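Local coordinates for protein intracellular protease/amidase (Salmonella enterica subsp. enterica serovar Typhimurium, PDB 4K2H) that is of uncertain function but belongs to the DJ-1/PfpI family, binds zinc and may act as a peptidase, at residues Q64-A69 and V92-A97; L11-E16 and R43-Y48. The protein carries 1 engineered substitution. All coordinates share one frame; numbering follows the deposited sequence.

Contact 1 (Q64-A69 and V92-A97); sequences QALFDA and VARHDA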
ATOM      1  N   GLN A  64      18.184  -6.129 -21.298  1.00 49.64           N
ATOM      2  CA  GLN A  64      19.600  -5.751 -21.039  1.00 50.95           C
ATOM      3  C   GLN A  64      19.747  -4.662 -19.983  1.00 46.89           C
ATOM      4  O   GLN A  64      20.869  -4.202 -19.729  1.00 48.10           O
ATOM      5  CB  GLN A  64      20.312  -5.277 -22.325  1.00 53.85           C
ATOM      6  CG  GLN A  64      20.863  -6.406 -23.179  1.00 55.72           C
ATOM      7  CD  GLN A  64      19.752  -7.208 -23.829  1.00 57.03           C
ATOM      8  OE1 GLN A  64      18.900  -6.646 -24.513  1.00 57.14           O
ATOM      9  NE2 GLN A  64      19.753  -8.524 -23.616  1.00 58.23           N
ATOM     10  N   ALA A  65      18.629  -4.229 -19.400  1.00 42.61           N
ATOM     11  CA  ALA A  65      18.659  -3.212 -18.358  1.00 40.52           C
ATOM     12  C   ALA A  65      19.093  -3.859 -17.075  1.00 39.04           C
ATOM     13  O   ALA A  65      18.745  -4.999 -16.793  1.00 37.13           O
ATOM     14  CB  ALA A  65      17.293  -2.581 -18.168  1.00 40.95           C
ATOM     15  N   LEU A  66      19.848  -3.118 -16.291  1.00 39.20           N
ATOM     16  CA  LEU A  66      20.416  -3.642 -15.082  1.00 38.80           C
ATOM     17  C   LEU A  66      20.089  -2.682 -13.960  1.00 36.89           C
ATOM     18  O   LEU A  66      20.682  -1.615 -13.835  1.00 38.91           O
ATOM     19  CB  LEU A  66      21.918  -3.792 -15.275  1.00 41.45           C
ATOM     20  CG  LEU A  66      22.628  -4.702 -14.281  1.00 43.86           C
ATOM     21  CD1 LEU A  66      22.033  -6.100 -14.295  1.00 44.20           C
ATOM     22  CD2 LEU A  66      24.119  -4.755 -14.608  1.00 45.75           C
ATOM     23  N   PHE A  67      19.101  -3.065 -13.172  1.00 33.84           N
ATOM     24  CA  PHE A  67      18.627  -2.308 -12.039  1.00 32.28           C
ATOM     25  C   PHE A  67      19.519  -2.584 -10.834  1.00 32.67           C
ATOM     26  O   PHE A  67      20.168  -3.627 -10.759  1.00 33.39           O
ATOM     27  CB  PHE A  67      17.145  -2.701 -11.730  1.00 30.16           C
ATOM     28  CG  PHE A  67      16.185  -2.276 -12.794  1.00 28.49           C
ATOM     29  CD1 PHE A  67      15.530  -1.057 -12.709  1.00 28.26           C
ATOM     30  CD2 PHE A  67      15.979  -3.056 -13.909  1.00 28.25           C
ATOM     31  CE1 PHE A  67      14.691  -0.618 -13.728  1.00 27.72           C
ATOM     32  CE2 PHE A  67      15.098  -2.652 -14.907  1.00 28.37           C
ATOM     33  CZ  PHE A  67      14.471  -1.425 -14.823  1.00 28.38           C
ATOM     34  N   ASP A  68      19.512  -1.663  -9.881  1.00 33.39           N
ATOM     35  CA  ASP A  68      20.266  -1.824  -8.645  1.00 33.69           C
ATOM     36  C   ASP A  68      19.532  -2.734  -7.686  1.00 33.66           C
ATOM     37  O   ASP A  68      20.162  -3.359  -6.810  1.00 33.67           O
ATOM     38  CB  ASP A  68      20.521  -0.468  -7.999  1.00 34.43           C
ATOM     39  CG  ASP A  68      21.350   0.446  -8.888  1.00 36.36           C
ATOM     40  OD1 ASP A  68      22.547   0.154  -9.122  1.00 37.03           O
ATOM     41  OD2 ASP A  68      20.800   1.440  -9.382  1.00 37.24           O
ATOM     42  N   ALA A  69      18.204  -2.789  -7.824  1.00 31.99           N
ATOM     43  CA  ALA A  69      17.408  -3.729  -7.043  1.00 31.10           C
ATOM     44  C   ALA A  69      16.218  -4.226  -7.811  1.00 30.45           C
ATOM     45  O   ALA A  69      15.663  -3.513  -8.654  1.00 32.11           O
ATOM     46  CB  ALA A  69      16.932  -3.096  -5.756  1.00 30.95           C
ATOM     47  N   VAL A  92      15.841 -12.194 -12.950  1.00 29.59           N
ATOM     48  CA  VAL A  92      16.362 -12.359 -11.596  1.00 30.63           C
ATOM     49  C   VAL A  92      17.756 -13.003 -11.588  1.00 32.27           C
ATOM     50  O   VAL A  92      18.616 -12.617 -10.787  1.00 31.64           O
ATOM     51  CB  VAL A  92      15.396 -13.200 -10.762  1.00 31.38           C
ATOM     52  CG1 VAL A  92      16.005 -13.620  -9.445  1.00 31.22           C
ATOM     53  CG2 VAL A  92      14.103 -12.417 -10.540  1.00 31.76           C
ATOM     54  N   ALA A  93      17.996 -13.990 -12.448  1.00 32.53           N
ATOM     55  CA  ALA A  93      19.260 -14.723 -12.358  1.00 34.32           C
ATOM     56  C   ALA A  93      20.400 -13.790 -12.749  1.00 35.63           C
ATOM     57  O   ALA A  93      21.428 -13.736 -12.074  1.00 35.83           O
ATOM     58  CB  ALA A  93      19.246 -15.970 -13.225  1.00 35.23           C
ATOM     59  N   ARG A  94      20.167 -13.018 -13.808  1.00 35.00           N
ATOM     60  CA  ARG A  94      21.146 -12.096 -14.313  1.00 35.00           C
ATOM     61  C   ARG A  94      21.508 -11.030 -13.275  1.00 34.80           C
ATOM     62  O   ARG A  94      22.685 -10.733 -13.060  1.00 35.96           O
ATOM     63  CB  ARG A  94      20.604 -11.462 -15.592  1.00 35.31           C
ATOM     64  CG  ARG A  94      21.507 -10.424 -16.232  1.00 36.75           C
ATOM     65  CD  ARG A  94      21.003 -10.051 -17.622  1.00 38.50           C
ATOM     66  NE  ARG A  94      19.624  -9.556 -17.622  1.00 37.81           N
ATOM     67  CZ  ARG A  94      19.259  -8.306 -17.361  1.00 38.01           C
ATOM     68  NH1 ARG A  94      17.967  -7.968 -17.414  1.00 39.93           N
ATOM     69  NH2 ARG A  94      20.158  -7.379 -17.057  1.00 38.10           N
ATOM     70  N   HIS A  95      20.495 -10.435 -12.658  1.00 33.71           N
ATOM     71  CA  HIS A  95      20.721  -9.434 -11.633  1.00 32.37           C
ATOM     72  C   HIS A  95      21.444 -10.052 -10.444  1.00 33.74           C
ATOM     73  O   HIS A  95      22.324  -9.426  -9.854  1.00 34.50           O
ATOM     74  CB  HIS A  95      19.407  -8.776 -11.171  1.00 30.36           C
ATOM     75  CG  HIS A  95      18.875  -7.760 -12.126  1.00 29.14           C
ATOM     76  ND1 HIS A  95      18.247  -8.109 -13.293  1.00 31.29           N
ATOM     77  CD2 HIS A  95      18.912  -6.411 -12.116  1.00 29.57           C
ATOM     78  CE1 HIS A  95      17.898  -7.023 -13.961  1.00 29.89           C
ATOM     79  NE2 HIS A  95      18.301  -5.978 -13.269  1.00 29.82           N
ATOM     80  N   ASP A  96      21.071 -11.266 -10.088  1.00 34.00           N
ATOM     81  CA  ASP A  96      21.682 -11.914  -8.965  1.00 36.55           C
ATOM     82  C   ASP A  96      23.180 -12.097  -9.244  1.00 38.28           C
ATOM     83  O   ASP A  96      24.007 -11.770  -8.393  1.00 38.83           O
ATOM     84  CB  ASP A  96      21.010 -13.245  -8.662  1.00 37.13           C
ATOM     85  CG  ASP A  96      21.221 -13.698  -7.232  1.00 40.28           C
ATOM     86  OD1 ASP A  96      21.979 -13.054  -6.455  1.00 40.63           O
ATOM     87  OD2 ASP A  96      20.608 -14.718  -6.882  1.00 41.43           O
ATOM     88  N   ALA A  97      23.517 -12.547 -10.446  1.00 37.58           N
ATOM     89  CA  ALA A  97      24.903 -12.888 -10.766  1.00 40.17           C
ATOM     90  C   ALA A  97      25.761 -11.621 -10.879  1.00 42.36           C
ATOM     91  O   ALA A  97      26.978 -11.691 -10.748  1.00 45.02           O
ATOM     92  CB  ALA A  97      24.968 -13.697 -12.055  1.00 39.49           C
TER
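The carbonyl oxygen of A65 is gripped end-on by both terminal nitrogens of R94, NH2 lying 2.8 Å and NH1 3.1 Å from A65 O. This joins the last two turns of helix 86-97 to the loop that leads into strand 69-72, in the α/β fold of the DJ-1/PfpI family. The same helix belongs to the β-α-β crossover between the parallel strands 69-72 and 101-104. A65 O lies almost in the guanidinium plane; NH1 approaches in the carbonyl plane, NH2 from 50° above it. Arginine suits the site because its chain runs out extended from the helix, NE turns aside at chi3 (57°), and the planar end presents two N-H groups to one oxygen. Q64 CA lies over one guanidinium face and H95 ND1 over the opposite one.

H95 makes the second polar link. Its ND1 donates back to F91 O, one helical turn earlier, consistent with a neutral ring protonated at ND1, which leaves NE2 as an acceptor. F67 N donates to H95 NE2 over 3.0 Å, nearly in the imidazole plane, so a loop amide is satisfied by a ring that is itself oriented by its helix. The F67 phenyl turns its edge to this nitrogen, while K6 makes a cation-pi contact with that ring. L66 adds a CH-pi contact: CG is anti to the backbone N (chi1 -162°), and chi2 then puts CD1 over the H95 ring, 4.0 Å from the ring centroid. L66 CD1 also comes within 3.6 Å of R94 NH2.

Contact 2 (L11-E16 and R43-Y48); sequences LAPGFE and RAVVSY. With ZN (zinc ion), chain O.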
ATOM      1  N   LEU A  11       5.550  -7.036 -11.458  1.00 25.20           N
ATOM      2  CA  LEU A  11       4.122  -7.143 -11.228  1.00 23.94           C
ATOM      3  C   LEU A  11       3.504  -8.255 -12.071  1.00 24.09           C
ATOM      4  O   LEU A  11       3.212  -8.042 -13.229  1.00 24.26           O
ATOM      5  CB  LEU A  11       3.436  -5.811 -11.531  1.00 23.38           C
ATOM      6  CG  LEU A  11       3.837  -4.588 -10.715  1.00 23.38           C
ATOM      7  CD1 LEU A  11       2.911  -3.418 -11.039  1.00 23.08           C
ATOM      8  CD2 LEU A  11       3.856  -4.847  -9.206  1.00 23.06           C
ATOM      9  N   ALA A  12       3.266  -9.418 -11.481  1.00 23.82           N
ATOM     10  CA  ALA A  12       2.588 -10.502 -12.190  1.00 24.44           C
ATOM     11  C   ALA A  12       1.085 -10.491 -11.833  1.00 24.55           C
ATOM     12  O   ALA A  12       0.699  -9.873 -10.845  1.00 25.80           O
ATOM     13  CB  ALA A  12       3.217 -11.836 -11.837  1.00 24.51           C
ATOM     14  N   PRO A  13       0.236 -11.177 -12.622  1.00 24.53           N
ATOM     15  CA  PRO A  13      -1.192 -11.167 -12.243  1.00 24.92           C
ATOM     16  C   PRO A  13      -1.363 -11.753 -10.867  1.00 25.20           C
ATOM     17  O   PRO A  13      -0.760 -12.789 -10.566  1.00 25.24           O
ATOM     18  CB  PRO A  13      -1.872 -12.013 -13.366  1.00 25.18           C
ATOM     19  CG  PRO A  13      -0.987 -11.783 -14.551  1.00 24.67           C
ATOM     20  CD  PRO A  13       0.421 -11.750 -13.967  1.00 24.62           C
ATOM     21  N   GLY A  14      -2.136 -11.079 -10.015  1.00 25.12           N
ATOM     22  CA  GLY A  14      -2.265 -11.516  -8.631  1.00 25.63           C
ATOM     23  C   GLY A  14      -1.216 -11.035  -7.631  1.00 24.73           C
ATOM     24  O   GLY A  14      -1.206 -11.451  -6.513  1.00 25.39           O
ATOM     25  N   PHE A  15      -0.358 -10.126  -8.033  1.00 25.38           N
ATOM     26  CA  PHE A  15       0.653  -9.549  -7.141  1.00 24.16           C
ATOM     27  C   PHE A  15      -0.035  -8.917  -5.955  1.00 24.96           C
ATOM     28  O   PHE A  15      -1.102  -8.359  -6.108  1.00 24.09           O
ATOM     29  CB  PHE A  15       1.501  -8.503  -7.885  1.00 23.55           C
ATOM     30  CG  PHE A  15       0.779  -7.201  -8.233  1.00 23.32           C
ATOM     31  CD1 PHE A  15       0.921  -6.076  -7.437  1.00 23.08           C
ATOM     32  CD2 PHE A  15      -0.014  -7.094  -9.370  1.00 23.99           C
ATOM     33  CE1 PHE A  15       0.315  -4.877  -7.743  1.00 22.50           C
ATOM     34  CE2 PHE A  15      -0.656  -5.906  -9.686  1.00 23.50           C
ATOM     35  CZ  PHE A  15      -0.459  -4.780  -8.887  1.00 23.69           C
ATOM     36  N   GLU A  16       0.596  -9.003  -4.771  1.00 25.20           N
ATOM     37  CA  GLU A  16       0.056  -8.436  -3.578  1.00 24.78           C
ATOM     38  C   GLU A  16       0.297  -6.943  -3.661  1.00 24.51           C
ATOM     39  O   GLU A  16       1.434  -6.490  -3.571  1.00 23.80           O
ATOM     40  CB  GLU A  16       0.722  -9.034  -2.328  1.00 26.52           C
ATOM     41  CG  GLU A  16      -0.236  -9.305  -1.188  1.00 27.41           C
ATOM     42  CD  GLU A  16      -1.266  -8.198  -1.024  1.00 28.07           C
ATOM     43  OE1 GLU A  16      -2.486  -8.506  -1.088  1.00 28.87           O
ATOM     44  OE2 GLU A  16      -0.852  -7.014  -0.879  1.00 28.24           O
ATOM     45  N   ARG A  43       0.605  -4.335 -20.097  1.00 34.15           N
ATOM     46  CA  ARG A  43       0.989  -3.353 -19.094  1.00 33.37           C
ATOM     47  C   ARG A  43      -0.016  -3.207 -17.974  1.00 32.62           C
ATOM     48  O   ARG A  43       0.360  -2.891 -16.840  1.00 31.10           O
ATOM     49  CB  ARG A  43       1.310  -2.010 -19.740  1.00 34.52           C
ATOM     50  CG  ARG A  43       2.762  -1.992 -20.186  1.00 35.51           C
ATOM     51  CD  ARG A  43       3.191  -0.679 -20.793  1.00 37.41           C
ATOM     52  NE  ARG A  43       3.014   0.413 -19.859  1.00 36.72           N
ATOM     53  CZ  ARG A  43       3.056   1.687 -20.202  1.00 37.21           C
ATOM     54  NH1 ARG A  43       3.280   2.024 -21.440  1.00 38.94           N
ATOM     55  NH2 ARG A  43       2.836   2.621 -19.298  1.00 38.71           N
ATOM     56  N   ALA A  44      -1.286  -3.452 -18.271  1.00 31.31           N
ATOM     57  CA  ALA A  44      -2.305  -3.490 -17.216  1.00 30.43           C
ATOM     58  C   ALA A  44      -2.165  -4.800 -16.475  1.00 29.33           C
ATOM     59  O   ALA A  44      -2.043  -5.841 -17.089  1.00 30.54           O
ATOM     60  CB  ALA A  44      -3.699  -3.356 -17.796  1.00 30.74           C
ATOM     61  N   VAL A  45      -2.152  -4.752 -15.147  1.00 28.67           N
ATOM     62  CA  VAL A  45      -2.060  -5.976 -14.352  1.00 27.83           C
ATOM     63  C   VAL A  45      -3.002  -5.862 -13.173  1.00 27.90           C
ATOM     64  O   VAL A  45      -3.023  -4.828 -12.482  1.00 28.31           O
ATOM     65  CB  VAL A  45      -0.648  -6.159 -13.782  1.00 27.64           C
ATOM     66  CG1 VAL A  45      -0.517  -7.526 -13.144  1.00 28.84           C
ATOM     67  CG2 VAL A  45       0.409  -5.977 -14.855  1.00 28.04           C
ATOM     68  N   VAL A  46      -3.745  -6.920 -12.908  1.00 26.80           N
ATOM     69  CA  VAL A  46      -4.691  -6.904 -11.805  1.00 26.85           C
ATOM     70  C   VAL A  46      -4.102  -7.599 -10.556  1.00 26.08           C
ATOM     71  O   VAL A  46      -3.661  -8.757 -10.615  1.00 25.79           O
ATOM     72  CB  VAL A  46      -6.021  -7.545 -12.246  1.00 27.75           C
ATOM     73  CG1 VAL A  46      -7.038  -7.569 -11.115  1.00 28.74           C
ATOM     74  CG2 VAL A  46      -6.585  -6.766 -13.409  1.00 27.92           C
ATOM     75  N   SER A  47      -4.085  -6.874  -9.443  1.00 24.46           N
ATOM     76  CA  SER A  47      -3.514  -7.364  -8.186  1.00 24.49           C
ATOM     77  C   SER A  47      -4.365  -8.442  -7.508  1.00 26.11           C
ATOM     78  O   SER A  47      -5.558  -8.676  -7.859  1.00 25.29           O
ATOM     79  CB  SER A  47      -3.367  -6.196  -7.193  1.00 23.54           C
ATOM     80  OG  SER A  47      -4.627  -5.906  -6.540  1.00 22.55           O
ATOM     81  N   TYR A  48      -3.775  -9.048  -6.479  1.00 26.59           N
ATOM     82  CA  TYR A  48      -4.452 -10.047  -5.628  1.00 27.23           C
ATOM     83  C   TYR A  48      -5.816  -9.574  -5.146  1.00 27.60           C
ATOM     84  O   TYR A  48      -6.781 -10.304  -5.218  1.00 28.03           O
ATOM     85  CB  TYR A  48      -3.564 -10.352  -4.414  1.00 27.74           C
ATOM     86  CG  TYR A  48      -4.073 -11.368  -3.405  1.00 28.57           C
ATOM     87  CD1 TYR A  48      -4.942 -12.411  -3.760  1.00 29.38           C
ATOM     88  CD2 TYR A  48      -3.611 -11.315  -2.090  1.00 28.80           C
ATOM     89  CE1 TYR A  48      -5.362 -13.345  -2.816  1.00 30.12           C
ATOM     90  CE2 TYR A  48      -4.010 -12.223  -1.148  1.00 29.23           C
ATOM     91  CZ  TYR A  48      -4.887 -13.224  -1.501  1.00 30.76           C
ATOM     92  OH  TYR A  48      -5.254 -14.093  -0.510  1.00 32.79           O
TER
HETATM   93 ZN    ZN O 201      -3.753  -7.012  -0.955  1.00 30.82          ZN
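Two straight backbone hydrogen bonds, G14 N to V46 O and Y48 N to F15 O, both 2.8 Å, tie the type II turn A12-F15 to the end of strand 44-46 and the loop just after it. G14 holds the turn's third position at phi 86°, which suits glycine because a CB would crowd the carbonyl oxygen before it. Branched V45 sets CG1 3.5 Å from A12 O and also against F15 CE2. F15 CG sits between its backbone N and carbonyl carbon (chi1 71°), and the flat ring fits between S47 CB, a CH-pi contact 3.8 Å from the centroid, and L11 CD2 over the opposite face. S47 suits this place, a small CB on the ring and OG bonded to E17 OE1 and I51 N.

In this family's α/β fold, the turn links strand 6-11 to helix 17-29, and E16 is the helix N-cap. Its carboxylate is divided: OE2 accepts from A18 N, and OE1 binds zinc at 2.0 Å. E17, H49 and D25 of the second subunit complete the site, so the metal bridges the dimer. OE1 also lies at the edge of the Y48 ring, 3.2 Å from Y48 CD2, the carboxylate turned 81° from the ring plane.

From the N terminus, strand 6-11 runs into 11-16, and after helix 17-29 and strand 33-38 the chain returns at 43-48 to close contact 2, which joins the strand-to-helix loop to the small antiparallel pair 44-46/52-54. Past strand 57-58, contact 1 opens at 64-69 and closes at 92-97, enclosing strand 69-72 and helix 76-83 and joining the loop before that strand to helix 86-97. The two follow in series, neither nested nor crossed, their centres about 21 Å apart. Because strands 6-11 and 69-72 are parallel neighbours, contact 2, beyond the C-terminal end of the first, and contact 1, before the start of the second, lie at opposite ends of the central sheet; only contact 2 reaches the subunit interface.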